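Local coordinates for DUF5636 domain-containing protein (Legionella pneumophila subsp. pneumophila str. Philadelphia 1, PDB 4RD8) that is of unknown function but folds as a largely helical, single-chain protein of the uncharacterised DUF5636 family, at residues W197-D200 and H201-D205; M39-E42 and A43-Q47; M92-T95 and I96-P100; F114-K117 and D118-R122. The protein carries 3 engineered substitutions. All coordinates share one frame; numbering follows the deposited sequence.

Contact 1: residues W197-D200 and H201-D205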
loop_
_atom_site.group_PDB
_atom_site.type_symbol
_atom_site.label_atom_id
_atom_site.label_comp_id
_atom_site.label_asym_id
_atom_site.label_seq_id
_atom_site.Cartn_x
_atom_site.Cartn_y
_atom_site.Cartn_z
ATOM N N TRP A 197 -0.744 -12.314 1.723
ATOM C CA TRP A 197 0.135 -12.942 0.748
ATOM C C TRP A 197 1.401 -12.112 0.574
ATOM O O TRP A 197 2.499 -12.664 0.527
ATOM C CB TRP A 197 -0.575 -13.148 -0.595
ATOM C CG TRP A 197 0.274 -13.913 -1.583
ATOM C CD1 TRP A 197 0.263 -15.260 -1.811
ATOM C CD2 TRP A 197 1.277 -13.365 -2.457
ATOM N NE1 TRP A 197 1.192 -15.581 -2.778
ATOM C CE2 TRP A 197 1.820 -14.437 -3.190
ATOM C CE3 TRP A 197 1.757 -12.071 -2.687
ATOM C CZ2 TRP A 197 2.829 -14.251 -4.143
ATOM C CZ3 TRP A 197 2.753 -11.889 -3.635
ATOM C CH2 TRP A 197 3.278 -12.976 -4.350
ATOM N N LEU A 198 1.255 -10.788 0.488
ATOM C CA LEU A 198 2.425 -9.930 0.292
ATOM C C LEU A 198 3.367 -9.979 1.486
ATOM O O LEU A 198 4.580 -10.039 1.318
ATOM C CB LEU A 198 2.024 -8.487 -0.024
ATOM C CG LEU A 198 3.163 -7.470 -0.158
ATOM C CD1 LEU A 198 4.116 -7.840 -1.283
ATOM C CD2 LEU A 198 2.593 -6.074 -0.387
ATOM N N SER A 199 2.806 -9.976 2.687
ATOM C CA SER A 199 3.617 -10.048 3.897
ATOM C C SER A 199 4.444 -11.328 3.953
ATOM O O SER A 199 5.629 -11.303 4.300
ATOM C CB SER A 199 2.730 -9.934 5.135
ATOM O OG SER A 199 3.304 -10.639 6.220
ATOM N N ASP A 200 3.823 -12.451 3.604
ATOM C CA ASP A 200 4.516 -13.742 3.621
ATOM C C ASP A 200 5.538 -13.827 2.487
ATOM O O ASP A 200 6.602 -14.427 2.630
ATOM C CB ASP A 200 3.513 -14.889 3.494
ATOM C CG ASP A 200 2.593 -15.000 4.696
ATOM O OD1 ASP A 200 2.925 -14.437 5.765
ATOM O OD2 ASP A 200 1.539 -15.662 4.573
ATOM N N HIS A 201 5.196 -13.221 1.357
ATOM C CA HIS A 201 6.095 -13.164 0.215
ATOM C C HIS A 201 7.399 -12.454 0.591
ATOM O O HIS A 201 8.485 -12.897 0.223
ATOM C CB HIS A 201 5.417 -12.439 -0.952
ATOM C CG HIS A 201 6.243 -12.374 -2.180
ATOM N ND1 HIS A 201 6.615 -13.493 -2.913
ATOM C CD2 HIS A 201 6.798 -11.317 -2.846
ATOM C CE1 HIS A 201 7.345 -13.135 -3.942
ATOM N NE2 HIS A 201 7.464 -11.809 -3.923
ATOM N N ILE A 202 7.281 -11.360 1.341
ATOM C CA ILE A 202 8.444 -10.572 1.739
ATOM C C ILE A 202 9.299 -11.305 2.775
ATOM O O ILE A 202 10.521 -11.400 2.627
ATOM C CB ILE A 202 8.022 -9.183 2.275
ATOM C CG1 ILE A 202 7.515 -8.303 1.129
ATOM C CG2 ILE A 202 9.182 -8.509 2.980
ATOM C CD1 ILE A 202 6.818 -7.014 1.593
ATOM N N GLN A 203 8.657 -11.827 3.819
ATOM C CA GLN A 203 9.371 -12.498 4.907
ATOM C C GLN A 203 10.035 -13.800 4.477
ATOM O O GLN A 203 11.009 -14.237 5.090
ATOM C CB GLN A 203 8.448 -12.719 6.113
ATOM C CG GLN A 203 8.104 -11.426 6.850
ATOM C CD GLN A 203 7.277 -11.648 8.108
ATOM O OE1 GLN A 203 7.580 -12.521 8.923
ATOM N NE2 GLN A 203 6.221 -10.854 8.269
ATOM N N ASN A 204 9.522 -14.415 3.418
ATOM C CA ASN A 204 10.133 -15.632 2.905
ATOM C C ASN A 204 11.314 -15.321 1.993
ATOM O O ASN A 204 12.366 -15.946 2.109
ATOM C CB ASN A 204 9.097 -16.505 2.195
ATOM C CG ASN A 204 8.125 -17.158 3.168
ATOM O OD1 ASN A 204 8.403 -17.266 4.365
ATOM N ND2 ASN A 204 6.981 -17.601 2.655
ATOM N N ASP A 205 11.132 -14.335 1.112
ATOM C CA ASP A 205 12.152 -13.923 0.141
ATOM C C ASP A 205 12.862 -15.120 -0.486
ATOM O O ASP A 205 14.061 -15.335 -0.271
ATOM C CB ASP A 205 13.172 -12.975 0.782
ATOM C CG ASP A 205 14.105 -12.347 -0.237
ATOM O OD1 ASP A 205 13.766 -12.351 -1.445
ATOM O OD2 ASP A 205 15.181 -11.853 0.166
#
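The six-membered ring of Trp197 and the imidazole of His201 form an offset stack, their centroids 4.7 Å apart and their planes only 12° from parallel. Over one face of the indole sits His201 CB, shifted toward the rim in a CH-pi contact 4.0 Å from the centroid of the six-membered ring; over one face of the imidazole comes Trp197 CH2, 3.7 Å from His201 ND1. Both side chains leave the backbone with CG opposite their own N (chi1 -175° for Trp197 and -178° for His201), which sends the two rings out side by side from one flank of the helix. Trp197 and His201 are four residues apart, the i to i+4 spacing of alpha helix 195-204: His201 N donates to Trp197 O at 2.9 Å, and the same step joins Ile202 to Leu198, Gln203 to Ser199 and Asn204 to Asp200. His201 NE2 is held by Asn45 OD1 of helix 41-61. One residue on from the rings, Leu198 CD1 makes an apolar contact with Ile202 CD1 at 4.0 Å, with Leu198 packed on helix 130-144. Asp205, with positive phi, is the first residue past the helix; its N still reaches His201 O at 3.1 Å, and its carboxylate accepts from Ile209 N and Phe210 N.

Contact 2: residues M39-E42 and A43-Q47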
loop_
_atom_site.group_PDB
_atom_site.type_symbol
_atom_site.label_atom_id
_atom_site.label_comp_id
_atom_site.label_asym_id
_atom_site.label_seq_id
_atom_site.Cartn_x
_atom_site.Cartn_y
_atom_site.Cartn_z
HETATM N N MSE A 39 -1.460 -7.962 -9.219
HETATM C CA MSE A 39 -1.641 -9.370 -9.566
HETATM C C MSE A 39 -0.414 -9.928 -10.267
HETATM O O MSE A 39 -0.294 -11.132 -10.453
HETATM C CB MSE A 39 -2.843 -9.564 -10.497
HETATM C CG MSE A 39 -4.181 -9.172 -9.918
HETATM SE SE MSE A 39 -5.614 -9.344 -11.245
HETATM C CE MSE A 39 -4.515 -9.556 -12.841
ATOM N N ASP A 40 0.486 -9.033 -10.665
ATOM C CA ASP A 40 1.654 -9.386 -11.460
ATOM C C ASP A 40 2.875 -9.430 -10.544
ATOM O O ASP A 40 3.527 -8.417 -10.312
ATOM C CB ASP A 40 1.840 -8.344 -12.567
ATOM C CG ASP A 40 2.937 -8.697 -13.552
ATOM O OD1 ASP A 40 3.738 -9.622 -13.304
ATOM O OD2 ASP A 40 3.009 -8.017 -14.595
ATOM N N THR A 41 3.192 -10.614 -10.030
ATOM C CA THR A 41 4.269 -10.725 -9.052
ATOM C C THR A 41 5.633 -10.343 -9.647
ATOM O O THR A 41 6.449 -9.714 -8.973
ATOM C CB THR A 41 4.277 -12.113 -8.390
ATOM O OG1 THR A 41 3.061 -12.273 -7.648
ATOM C CG2 THR A 41 5.455 -12.253 -7.441
ATOM N N GLU A 42 5.859 -10.701 -10.912
ATOM C CA GLU A 42 7.070 -10.292 -11.627
ATOM C C GLU A 42 7.287 -8.781 -11.563
ATOM O O GLU A 42 8.392 -8.318 -11.275
ATOM C CB GLU A 42 7.018 -10.736 -13.093
ATOM C CG GLU A 42 8.201 -10.273 -13.919
ATOM C CD GLU A 42 8.169 -10.791 -15.348
ATOM O OE1 GLU A 42 7.871 -11.986 -15.548
ATOM O OE2 GLU A 42 8.446 -10.001 -16.276
ATOM N N ALA A 43 6.231 -8.017 -11.832
ATOM C CA ALA A 43 6.310 -6.563 -11.772
ATOM C C ALA A 43 6.479 -6.052 -10.329
ATOM O O ALA A 43 7.291 -5.162 -10.070
ATOM C CB ALA A 43 5.078 -5.941 -12.421
ATOM N N VAL A 44 5.710 -6.608 -9.400
ATOM C CA VAL A 44 5.798 -6.207 -7.999
ATOM C C VAL A 44 7.207 -6.409 -7.435
ATOM O O VAL A 44 7.715 -5.548 -6.720
ATOM C CB VAL A 44 4.749 -6.943 -7.125
ATOM C CG1 VAL A 44 5.034 -6.721 -5.645
ATOM C CG2 VAL A 44 3.331 -6.459 -7.461
ATOM N N ASN A 45 7.832 -7.538 -7.765
ATOM C CA ASN A 45 9.193 -7.825 -7.306
ATOM C C ASN A 45 10.176 -6.720 -7.677
ATOM O O ASN A 45 11.105 -6.419 -6.918
ATOM C CB ASN A 45 9.698 -9.169 -7.853
ATOM C CG ASN A 45 9.171 -10.353 -7.066
ATOM O OD1 ASN A 45 8.679 -10.193 -5.944
ATOM N ND2 ASN A 45 9.290 -11.555 -7.640
ATOM N N GLU A 46 9.971 -6.120 -8.846
ATOM C CA GLU A 46 10.859 -5.062 -9.315
ATOM C C GLU A 46 10.833 -3.870 -8.358
ATOM O O GLU A 46 11.880 -3.316 -8.031
ATOM C CB GLU A 46 10.505 -4.643 -10.745
ATOM C CG GLU A 46 10.712 -5.761 -11.772
ATOM C CD GLU A 46 10.406 -5.334 -13.196
ATOM O OE1 GLU A 46 9.708 -4.318 -13.370
ATOM O OE2 GLU A 46 10.868 -6.014 -14.143
ATOM N N GLN A 47 9.644 -3.485 -7.901
ATOM C CA GLN A 47 9.536 -2.407 -6.917
ATOM C C GLN A 47 9.968 -2.827 -5.506
ATOM O O GLN A 47 10.449 -2.001 -4.736
ATOM C CB GLN A 47 8.134 -1.775 -6.920
ATOM C CG GLN A 47 7.926 -0.752 -8.033
ATOM C CD GLN A 47 8.038 -1.370 -9.419
ATOM O OE1 GLN A 47 7.310 -2.307 -9.743
ATOM N NE2 GLN A 47 8.967 -0.865 -10.231
#
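Asn45 N donates to Thr41 O at 2.8 Å, a nearly straight bond (164° at the hydrogen), and one residue earlier Val44 N reaches Asp40 O at 3.0 Å in the same way. These are the opening turns of helix 41-61. Asp40 stands at the N-cap: its CG swings opposite the backbone N (chi1 -174°), carrying the carboxylate forward so that OD1 takes a weak capping bond from Ala43 N at 3.3 Å. The other oxygen, Asp40 OD2, rests 3.6 Å from the methyl CB of Ala43. A negative charge here would probably interact favourably with the helix dipole. On another flank, Thr41 CG2 lies 3.9 Å from Asn45 ND2, the two side chains crossing at a slant, with Asn45 OD1 already engaged by His201 NE2. Glu42 and Glu46 are exposed; the CG of Glu46 lies 3.5 Å from Glu42 O, and the carboxylates stay apart, with OE2 of Glu42 5.1 Å from OE2 of Glu46. Buried Val44 touches Tyr37 of helix 25-38 and Leu137 of helix 130-144, whereas Thr41 meets Trp197 and His201 of helix 195-204, so this first turn rests against three neighbouring helices.

Contact 3: residues M92-T95 and I96-P100; sequences MLQT and IGNKP
Thr95 folds its side chain back onto Lys99, and every heavy atom of it finds the same carbonyl. CB lies 3.6 Å from Lys99 O, the methyl CG2 touches that oxygen at 3.5 Å, and the hydroxyl OG1 donates to Lys99 O in a short 2.6 Å bond. With chi1 at 65°, OG1 is placed between the backbone N and the carbonyl carbon, from where it approaches Lys99 O in the carbonyl plane and on a lone pair. A water bridges the same two residues: it accepts from Thr95 N and donates to Lys99 O, so side chain and backbone of the threonine both converge on one acceptor.

The carbonyl of Thr95 is gripped as well. Asn98 N donates to Thr95 O at 3.0 Å from above the carbonyl plane, closing a type II beta turn over residues 95-98, and Gln94 NE2 reaches Thr95 O at 3.2 Å from the opposite face. Gly97 occupies the third place of the turn with positive phi, a backbone shape that suits a residue without a side chain. Asn98 follows, also with positive phi. Its side-chain amide lies near that of Gln94, the planes 47° apart; Asn98 OD1 is 3.5 Å from Gln94 NE2, a packing contact and not a hydrogen bond, and OD1 accepts instead from Lys117 NZ.

Polar bonds, most of them from one threonine, thus hold this exposed loop between helices 69-85 and 103-111, and its shape probably depends little on buried apolar packing.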
loop_
_atom_site.group_PDB
_atom_site.type_symbol
_atom_site.label_atom_id
_atom_site.label_comp_id
_atom_site.label_asym_id
_atom_site.label_seq_id
_atom_site.Cartn_x
_atom_site.Cartn_y
_atom_site.Cartn_z
HETATM N N MSE A 92 2.201 8.468 9.430
HETATM C CA MSE A 92 1.270 7.345 9.482
HETATM C C MSE A 92 0.619 7.326 10.875
HETATM O O MSE A 92 1.299 7.566 11.880
HETATM C CB MSE A 92 2.005 6.017 9.212
HETATM C CG MSE A 92 2.591 5.861 7.798
HETATM SE SE MSE A 92 3.235 4.053 7.447
HETATM C CE MSE A 92 4.605 3.949 8.832
ATOM N N LEU A 93 -0.683 7.050 10.918
ATOM C CA LEU A 93 -1.444 7.072 12.171
ATOM C C LEU A 93 -1.671 5.666 12.715
ATOM O O LEU A 93 -1.647 4.685 11.969
ATOM C CB LEU A 93 -2.807 7.741 11.959
ATOM C CG LEU A 93 -2.790 9.194 11.467
ATOM C CD1 LEU A 93 -4.196 9.746 11.448
ATOM C CD2 LEU A 93 -1.904 10.055 12.345
ATOM N N GLN A 94 -1.866 5.580 14.026
ATOM C CA GLN A 94 -2.460 4.402 14.645
ATOM C C GLN A 94 -3.259 4.939 15.830
ATOM O O GLN A 94 -3.187 6.125 16.133
ATOM C CB GLN A 94 -1.367 3.470 15.151
ATOM C CG GLN A 94 -0.506 4.115 16.240
ATOM C CD GLN A 94 0.480 3.167 16.858
ATOM O OE1 GLN A 94 1.518 2.857 16.267
ATOM N NE2 GLN A 94 0.175 2.706 18.067
ATOM N N THR A 95 -4.016 4.089 16.506
ATOM C CA THR A 95 -4.612 4.517 17.769
ATOM C C THR A 95 -3.678 4.236 18.931
ATOM O O THR A 95 -2.809 3.355 18.854
ATOM C CB THR A 95 -5.973 3.840 18.048
ATOM O OG1 THR A 95 -5.769 2.436 18.231
ATOM C CG2 THR A 95 -6.943 4.084 16.894
ATOM N N ILE A 96 -3.861 4.977 20.020
ATOM C CA ILE A 96 -3.137 4.681 21.233
ATOM C C ILE A 96 -3.567 3.286 21.695
ATOM O O ILE A 96 -4.760 3.009 21.824
ATOM C CB ILE A 96 -3.415 5.737 22.324
ATOM C CG1 ILE A 96 -2.982 7.114 21.813
ATOM C CG2 ILE A 96 -2.667 5.405 23.601
ATOM C CD1 ILE A 96 -3.161 8.228 22.838
ATOM N N GLY A 97 -2.604 2.403 21.923
ATOM C CA GLY A 97 -2.932 1.046 22.320
ATOM C C GLY A 97 -3.210 0.110 21.151
ATOM O O GLY A 97 -3.529 -1.065 21.372
ATOM N N ASN A 98 -3.085 0.614 19.922
ATOM C CA ASN A 98 -3.292 -0.203 18.716
ATOM C C ASN A 98 -4.675 -0.840 18.620
ATOM O O ASN A 98 -4.816 -1.935 18.082
ATOM C CB ASN A 98 -2.242 -1.319 18.618
ATOM C CG ASN A 98 -0.910 -0.820 18.151
ATOM O OD1 ASN A 98 -0.733 -0.500 16.975
ATOM N ND2 ASN A 98 0.049 -0.756 19.066
ATOM N N LYS A 99 -5.690 -0.159 19.143
ATOM C CA LYS A 99 -7.064 -0.631 19.026
ATOM C C LYS A 99 -7.529 -0.380 17.598
ATOM O O LYS A 99 -7.133 0.607 16.980
ATOM C CB LYS A 99 -7.981 0.137 19.986
ATOM C CG LYS A 99 -7.553 0.117 21.452
ATOM C CD LYS A 99 -8.155 -1.064 22.201
ATOM C CE LYS A 99 -8.247 -0.775 23.701
ATOM N NZ LYS A 99 -9.352 -1.540 24.381
ATOM N N PRO A 100 -8.393 -1.260 17.072
ATOM C CA PRO A 100 -8.944 -0.981 15.744
ATOM C C PRO A 100 -9.890 0.220 15.815
ATOM O O PRO A 100 -10.502 0.474 16.870
ATOM C CB PRO A 100 -9.778 -2.243 15.432
ATOM C CG PRO A 100 -9.459 -3.241 16.515
ATOM C CD PRO A 100 -9.003 -2.452 17.696
HETATM O O HOH W 1 -4.426 1.338 15.420
#

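Contact 4: residues F114-K117 and D118-R122; sequences FMLK and DSSLR
Lys117 O accepts from Ser120 N at 3.0 Å, the donor lying 58° out of the carbonyl plane and not on a lone pair. Round this bond the side chains close in: Leu116 CB and CD2 both lie 3.8 Å from Ser120 CB, and Ser120 OG is 3.8 Å from Lys117 CB. Further along the lysine, CD passes Ser119 OG at 3.9 Å. The chi1 of Lys117, -110°, is well off a staggered value, but beyond CG the chain runs fully extended and carries NZ away from the turn, to its partner Asn98.

Asp118 forms the next shell. A water donates both to Leu116 O at 2.9 Å and to Asp118 OD1 at 2.7 Å, tying residues 114-117 to the turn. The carboxylate is further fixed by the backbone: OD1 accepts from His131 N and OD2 from Thr130 N, at the start of helix 130-144, whose N-terminal end would probably stabilise a negative charge there. Leu93 bonds by its backbone to Met115 and Lys117 in the pattern of a parallel bridge.

Asp118 O accepts from two backbone donors. The bond from Leu121 N, three residues on, closes a second beta turn that overlaps the first, while the one from Arg122 N is an i to i+4 bond. Residues 117-121 therefore follow two overlapping type I beta turns, residues 118-120 having helical phi/psi without the regular bonds of a helix, in the loop between helices 103-111 and 130-144.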
loop_
_atom_site.group_PDB
_atom_site.type_symbol
_atom_site.label_atom_id
_atom_site.label_comp_id
_atom_site.label_asym_id
_atom_site.label_seq_id
_atom_site.Cartn_x
_atom_site.Cartn_y
_atom_site.Cartn_z
ATOM N N PHE A 114 -4.821 10.148 5.083
ATOM C CA PHE A 114 -3.918 9.519 6.044
ATOM C C PHE A 114 -3.694 8.039 5.754
ATOM O O PHE A 114 -4.643 7.304 5.452
ATOM C CB PHE A 114 -4.472 9.650 7.475
ATOM C CG PHE A 114 -4.507 11.059 7.985
ATOM C CD1 PHE A 114 -3.397 11.616 8.606
ATOM C CD2 PHE A 114 -5.649 11.836 7.839
ATOM C CE1 PHE A 114 -3.423 12.916 9.087
ATOM C CE2 PHE A 114 -5.676 13.147 8.309
ATOM C CZ PHE A 114 -4.556 13.687 8.938
HETATM N N MSE A 115 -2.435 7.608 5.865
HETATM C CA MSE A 115 -2.100 6.184 5.895
HETATM C C MSE A 115 -2.110 5.729 7.345
HETATM O O MSE A 115 -1.649 6.450 8.228
HETATM C CB MSE A 115 -0.703 5.948 5.300
HETATM C CG MSE A 115 -0.209 4.492 5.421
HETATM SE SE MSE A 115 -1.326 3.209 4.508
HETATM C CE MSE A 115 -1.338 4.035 2.762
ATOM N N LEU A 116 -2.652 4.540 7.598
ATOM C CA LEU A 116 -2.662 3.993 8.945
ATOM C C LEU A 116 -1.992 2.630 9.001
ATOM O O LEU A 116 -1.845 1.961 7.976
ATOM C CB LEU A 116 -4.110 3.852 9.420
ATOM C CG LEU A 116 -4.864 5.182 9.522
ATOM C CD1 LEU A 116 -5.690 5.410 8.286
ATOM C CD2 LEU A 116 -5.741 5.186 10.765
ATOM N N LYS A 117 -1.605 2.225 10.209
ATOM C CA LYS A 117 -1.180 0.863 10.476
ATOM C C LYS A 117 -2.282 -0.094 10.045
ATOM O O LYS A 117 -3.463 0.246 10.141
ATOM C CB LYS A 117 -0.948 0.697 11.976
ATOM C CG LYS A 117 0.479 0.526 12.396
ATOM C CD LYS A 117 0.546 0.303 13.901
ATOM C CE LYS A 117 1.966 0.142 14.381
ATOM N NZ LYS A 117 2.004 -0.249 15.816
ATOM N N ASP A 118 -1.895 -1.286 9.585
ATOM C CA ASP A 118 -2.859 -2.302 9.149
ATOM C C ASP A 118 -3.870 -2.571 10.260
ATOM O O ASP A 118 -5.067 -2.733 10.009
ATOM C CB ASP A 118 -2.154 -3.629 8.819
ATOM C CG ASP A 118 -1.227 -3.540 7.602
ATOM O OD1 ASP A 118 -1.251 -2.520 6.881
ATOM O OD2 ASP A 118 -0.483 -4.521 7.366
ATOM N N SER A 119 -3.377 -2.611 11.493
ATOM C CA SER A 119 -4.201 -2.987 12.640
ATOM C C SER A 119 -5.207 -1.907 13.048
ATOM O O SER A 119 -6.054 -2.124 13.909
ATOM C CB SER A 119 -3.304 -3.362 13.824
ATOM O OG SER A 119 -2.385 -2.316 14.086
ATOM N N SER A 120 -5.123 -0.736 12.437
ATOM C CA SER A 120 -6.097 0.315 12.716
ATOM C C SER A 120 -7.444 -0.034 12.088
ATOM O O SER A 120 -8.471 0.525 12.450
ATOM C CB SER A 120 -5.587 1.662 12.207
ATOM O OG SER A 120 -4.404 2.008 12.900
ATOM N N LEU A 121 -7.432 -0.974 11.151
ATOM C CA LEU A 121 -8.676 -1.500 10.581
ATOM C C LEU A 121 -8.905 -2.932 11.039
ATOM O O LEU A 121 -9.990 -3.278 11.523
ATOM C CB LEU A 121 -8.628 -1.450 9.050
ATOM C CG LEU A 121 -9.822 -2.056 8.305
ATOM C CD1 LEU A 121 -11.124 -1.356 8.681
ATOM C CD2 LEU A 121 -9.598 -2.014 6.797
ATOM N N ARG A 122 -7.875 -3.764 10.889
ATOM C CA ARG A 122 -7.977 -5.191 11.186
ATOM C C ARG A 122 -6.649 -5.733 11.710
ATOM O O ARG A 122 -5.622 -5.617 11.034
ATOM C CB ARG A 122 -8.378 -5.955 9.908
ATOM C CG ARG A 122 -8.500 -7.454 10.050
ATOM C CD ARG A 122 -8.941 -8.088 8.735
ATOM N NE ARG A 122 -7.846 -8.236 7.773
ATOM C CZ ARG A 122 -7.658 -7.454 6.719
ATOM N NH1 ARG A 122 -8.491 -6.445 6.486
ATOM N NH2 ARG A 122 -6.630 -7.677 5.899
HETATM O O HOH W 2 -0.140 -0.023 6.649
#

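How the contacts relate
Contacts 1 and 2 are turns of regular helices, 195-204 and 41-61, that pack together side chain to side chain. Contact 1 is partly buried and mixes a ring stack with apolar packing; contact 2, more exposed, adds a weak N-cap to the backbone bonds both share. Contacts 3 and 4 belong to loops, with centres about 7 Å apart, and these two loops touch through backbone and side chains. There contact 3 is the exposed, polar partner and contact 4 the partly buried one, leaning on helices 103-111 and 130-144. Contacts 2 and 3 lie on opposite sides of the chain's centre, their own centres about 30 Å apart.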